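Local coordinates for protein bacterioferritin (Mycobacterium tuberculosis, PDB 3UOI) that stores iron, oxidising ferrous ions with dioxygen at a ferroxidase centre and laying down the ferric mineral inside a hollow 24-subunit shell that also binds heme b, at the interface of chains A and B and the interface of chains A and C. Residues are numbered along the deposited sequence; one frame, centred on the assembly and turned at random. Chains: chain A/B/C, Bacterioferritin.

Contact 1: the interface of chains A and B. Residues chain A 37, 156, 160-161; chain B 138-139, 142, 146, 151.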
loop_
_atom_site.group_PDB
_atom_site.type_symbol
_atom_site.label_atom_id
_atom_site.label_comp_id
_atom_site.label_asym_id
_atom_site.label_seq_id
_atom_site.Cartn_x
_atom_site.Cartn_y
_atom_site.Cartn_z
ATOM N N TRP A 37 31.482 19.240 -30.696
ATOM C CA TRP A 37 31.031 20.296 -31.575
ATOM C C TRP A 37 29.716 20.923 -31.029
ATOM O O TRP A 37 29.272 21.936 -31.490
ATOM C CB TRP A 37 30.841 19.781 -33.022
ATOM C CG TRP A 37 32.074 19.512 -33.755
ATOM C CD1 TRP A 37 33.269 20.026 -33.500
ATOM C CD2 TRP A 37 32.237 18.680 -34.904
ATOM N NE1 TRP A 37 34.174 19.599 -34.378
ATOM C CE2 TRP A 37 33.580 18.751 -35.261
ATOM C CE3 TRP A 37 31.392 17.880 -35.659
ATOM C CZ2 TRP A 37 34.101 18.057 -36.345
ATOM C CZ3 TRP A 37 31.916 17.188 -36.733
ATOM C CH2 TRP A 37 33.259 17.280 -37.057
ATOM N N VAL A 156 21.306 19.793 -32.145
ATOM C CA VAL A 156 21.632 20.405 -30.877
ATOM C C VAL A 156 20.426 20.296 -29.939
ATOM O O VAL A 156 19.374 19.955 -30.326
ATOM C CB VAL A 156 22.056 21.861 -31.001
ATOM C CG1 VAL A 156 23.036 22.021 -32.068
ATOM C CG2 VAL A 156 20.920 22.685 -31.247
ATOM N N PRO A 160 21.769 24.622 -26.567
ATOM C CA PRO A 160 22.910 23.800 -26.947
ATOM C C PRO A 160 23.816 23.532 -25.783
ATOM O O PRO A 160 24.077 24.408 -25.030
ATOM C CB PRO A 160 23.645 24.644 -27.997
ATOM C CG PRO A 160 22.786 25.725 -28.335
ATOM C CD PRO A 160 21.560 25.714 -27.517
ATOM N N THR A 161 24.259 22.299 -25.692
ATOM C CA THR A 161 25.129 21.768 -24.660
ATOM C C THR A 161 24.645 21.902 -23.224
ATOM O O THR A 161 23.829 21.126 -22.793
ATOM C CB THR A 161 26.550 22.202 -24.822
ATOM O OG1 THR A 161 26.794 22.466 -26.188
ATOM C CG2 THR A 161 27.430 21.079 -24.416
ATOM N N THR B 138 32.626 26.433 -27.768
ATOM C CA THR B 138 31.682 25.663 -28.551
ATOM C C THR B 138 30.439 26.501 -28.929
ATOM O O THR B 138 30.031 26.461 -30.011
ATOM C CB THR B 138 31.295 24.342 -27.836
ATOM O OG1 THR B 138 32.405 23.468 -27.807
ATOM C CG2 THR B 138 30.202 23.633 -28.508
ATOM N N GLN B 139 29.886 27.310 -28.053
ATOM C CA GLN B 139 28.720 28.142 -28.401
ATOM C C GLN B 139 28.976 29.147 -29.570
ATOM O O GLN B 139 28.184 29.307 -30.478
ATOM C CB GLN B 139 28.250 28.889 -27.145
ATOM C CG GLN B 139 27.229 28.222 -26.254
ATOM C CD GLN B 139 26.940 26.791 -26.563
ATOM O OE1 GLN B 139 27.778 25.932 -26.430
ATOM N NE2 GLN B 139 25.761 26.539 -26.974
ATOM N N LEU B 142 29.175 27.306 -32.911
ATOM C CA LEU B 142 27.841 27.000 -33.347
ATOM C C LEU B 142 27.133 28.184 -33.988
ATOM O O LEU B 142 26.396 27.998 -34.899
ATOM C CB LEU B 142 26.998 26.400 -32.229
ATOM C CG LEU B 142 27.103 24.926 -31.872
ATOM C CD1 LEU B 142 26.231 24.636 -30.732
ATOM C CD2 LEU B 142 26.763 24.062 -33.025
ATOM N N LEU B 146 25.828 27.223 -37.374
ATOM C CA LEU B 146 24.393 27.318 -37.554
ATOM C C LEU B 146 23.888 28.618 -38.131
ATOM O O LEU B 146 22.806 28.685 -38.641
ATOM C CB LEU B 146 23.680 27.121 -36.231
ATOM C CG LEU B 146 23.861 25.802 -35.555
ATOM C CD1 LEU B 146 22.985 25.732 -34.401
ATOM C CD2 LEU B 146 23.498 24.818 -36.559
ATOM N N TYR B 151 21.209 29.763 -34.370
ATOM C CA TYR B 151 21.711 29.380 -33.092
ATOM C C TYR B 151 20.854 30.020 -31.977
ATOM O O TYR B 151 20.401 29.364 -31.111
ATOM C CB TYR B 151 23.157 29.778 -32.941
ATOM C CG TYR B 151 23.560 29.665 -31.535
ATOM C CD1 TYR B 151 24.133 28.517 -31.070
ATOM C CD2 TYR B 151 23.302 30.654 -30.639
ATOM C CE1 TYR B 151 24.461 28.374 -29.795
ATOM C CE2 TYR B 151 23.647 30.509 -29.355
ATOM C CZ TYR B 151 24.219 29.354 -28.940
ATOM O OH TYR B 151 24.553 29.179 -27.662
#

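Contact 2: the interface of chains A and C. Residues chain A 104-105, 108; chain C 111, 114.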
loop_
_atom_site.group_PDB
_atom_site.type_symbol
_atom_site.label_atom_id
_atom_site.label_comp_id
_atom_site.label_asym_id
_atom_site.label_seq_id
_atom_site.Cartn_x
_atom_site.Cartn_y
_atom_site.Cartn_z
ATOM N N LYS A 104 27.748 -10.027 -48.798
ATOM C CA LYS A 104 26.784 -10.574 -49.716
ATOM C C LYS A 104 27.317 -11.870 -50.314
ATOM O O LYS A 104 26.720 -12.869 -50.203
ATOM C CB LYS A 104 26.460 -9.611 -50.802
ATOM C CG LYS A 104 25.533 -8.477 -50.483
ATOM C CD LYS A 104 25.803 -7.441 -51.502
ATOM C CE LYS A 104 24.691 -6.499 -51.714
ATOM N NZ LYS A 104 24.635 -6.129 -53.138
ATOM N N PRO A 105 28.503 -11.843 -50.873
ATOM C CA PRO A 105 29.163 -13.056 -51.350
ATOM C C PRO A 105 29.496 -14.045 -50.229
ATOM O O PRO A 105 29.303 -15.197 -50.352
ATOM C CB PRO A 105 30.404 -12.508 -52.018
ATOM C CG PRO A 105 30.427 -11.105 -51.683
ATOM C CD PRO A 105 29.143 -10.657 -51.418
ATOM N N VAL A 108 26.748 -16.549 -49.023
ATOM C CA VAL A 108 26.565 -17.621 -49.950
ATOM C C VAL A 108 27.684 -18.614 -49.763
ATOM O O VAL A 108 27.450 -19.778 -49.714
ATOM C CB VAL A 108 26.511 -17.159 -51.366
ATOM C CG1 VAL A 108 26.589 -18.336 -52.276
ATOM C CG2 VAL A 108 25.266 -16.448 -51.585
ATOM N N ARG C 111 18.144 -14.917 -52.702
ATOM C CA ARG C 111 19.467 -15.373 -52.278
ATOM C C ARG C 111 20.569 -15.451 -53.364
ATOM O O ARG C 111 21.690 -15.258 -53.098
ATOM C CB ARG C 111 19.342 -16.662 -51.482
ATOM C CG ARG C 111 18.319 -16.615 -50.361
ATOM C CD ARG C 111 18.498 -17.744 -49.330
ATOM N NE ARG C 111 17.860 -17.525 -48.050
ATOM C CZ ARG C 111 18.504 -17.276 -46.915
ATOM N NH1 ARG C 111 19.807 -17.161 -46.879
ATOM N NH2 ARG C 111 17.840 -17.091 -45.815
ATOM N N GLN C 114 21.773 -12.411 -53.823
ATOM C CA GLN C 114 22.440 -11.986 -52.591
ATOM C C GLN C 114 21.743 -10.884 -51.777
ATOM O O GLN C 114 22.339 -9.950 -51.358
ATOM C CB GLN C 114 23.861 -11.618 -52.863
ATOM C CG GLN C 114 24.639 -12.737 -53.305
ATOM C CD GLN C 114 26.004 -12.388 -53.697
ATOM O OE1 GLN C 114 26.633 -11.549 -53.112
ATOM N NE2 GLN C 114 26.495 -13.076 -54.699
#

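Contact 1: the interface of chains A and B
A:Pro160, in the C-terminal tail of chain A, packs among side chains of chain B, B:Tyr151, B:Leu142 and B:Gln139. Its ring carbon CG comes in obliquely, above the plane of the B:Tyr151 phenol and beyond its rim, at the CE1 corner, 3.5 Å from CE1. On the neighbouring side its CB meets the methyl CD1 of B:Leu142 at 3.8 Å. The B:Gln139 amide is pressed so near CB that the fine detail there is doubtful. Proline suits such a spot, since its stiff ring presents apolar CB and CG to the leucine and tyrosine and limits the backbone freedom of the tail.

Beside it, the main-chain carbonyl of A:Trp37, rather than the indole, carries the contact: its O lies 3.6 Å from the methyl CG2 of B:Thr138 and as far from CD2 of B:Leu142. A:Val156 adds a looser apolar touch, its CG1 4.3 Å from B:Leu142 CD1, with B:Leu146 alongside. B:Leu142 thus serves both segments of chain A with its forked end.

Within chain B, two of these first-shell groups are tied together: NE2 of B:Gln139 donates to the hydroxyl OH of B:Tyr151 at 3.0 Å, with an angle of 152° at the hydrogen. The oxygen lies near the amide plane, and the nitrogen meets the phenol at its edge, a bond that should limit rotation of both groups. B:Gln139 reaches it by a sharp bend, with chi2 almost eclipsed at 10°. A:Thr161, the last residue, brings its OG1 towards B:Gln139 OE1.

The patch joins the turn after helix 7-36 and the tail of chain A to the C-terminal part of helix 116-146 and the short helix 148-153 of chain B.

Contact 2: the interface of chains A and C
The turn between helices 85-112 and 116-146 of chain C, part of the four-helix bundle of the ferritin fold, reaches across to the flank of helix 85-112 in chain A. At its tip is C:Gln114, whose backbone takes the left-handed conformation (phi 58°, psi 46°) that helps reverse the chain. It hides 91 Å² against chain A, more than any other residue of the patch. The long, flexible glutamine can lie across a helix surface, its methylenes and flat amide packing on the backbone there.

Beyond CG the side chain runs straight, with chi2 175°, and it crosses the side chains of A:Lys104, A:Pro105 and A:Val108 nearly at right angles. The aliphatic stems pack at 3.9 Å, CB of C:Gln114 against CB of A:Lys104. On the same lysine, CG sits 3.6 Å from the main-chain O of C:Gln114, so the hydrocarbon part of the side chain makes the contact and the terminal amine NZ of A:Lys104 continues past it. Further along the helix, the methyl CG2 of A:Val108 packs at 4.1 Å from both CG of C:Gln114 and the carbonyl O of C:Arg111; the short, branched valine offers an apolar methyl beside the glutamine stem.

The amide end lies over the face of the peptide link between A:Lys104 and A:Pro105, tilted against it. The proline N has no N-H to give OE1. The modelled amide orientation is doubtful, because OE1 of C:Gln114, sitting almost straight above the carbonyl carbon C of A:Lys104, comes within 3.2 Å of the O of A:Lys104, one acceptor facing another.

Contact 1 and contact 2 lie about 44 Å apart between the centres of their C-alpha atoms, and they join chain A to two different neighbours. They share no residue. Contact 1 uses the turn after helix 7-36 and the C-terminal tail of chain A, and its partner answers with helices 116-146 and 148-153. Contact 2 sets helix 85-112 of chain A against the end of helix 85-112 and the turn after it, so this helix serves both sides. Since every subunit of the 24-mer is the same protein, each surface recurs around the shell, and widely separated contacts on one bundle let it link several neighbours into the closed cage around the iron store.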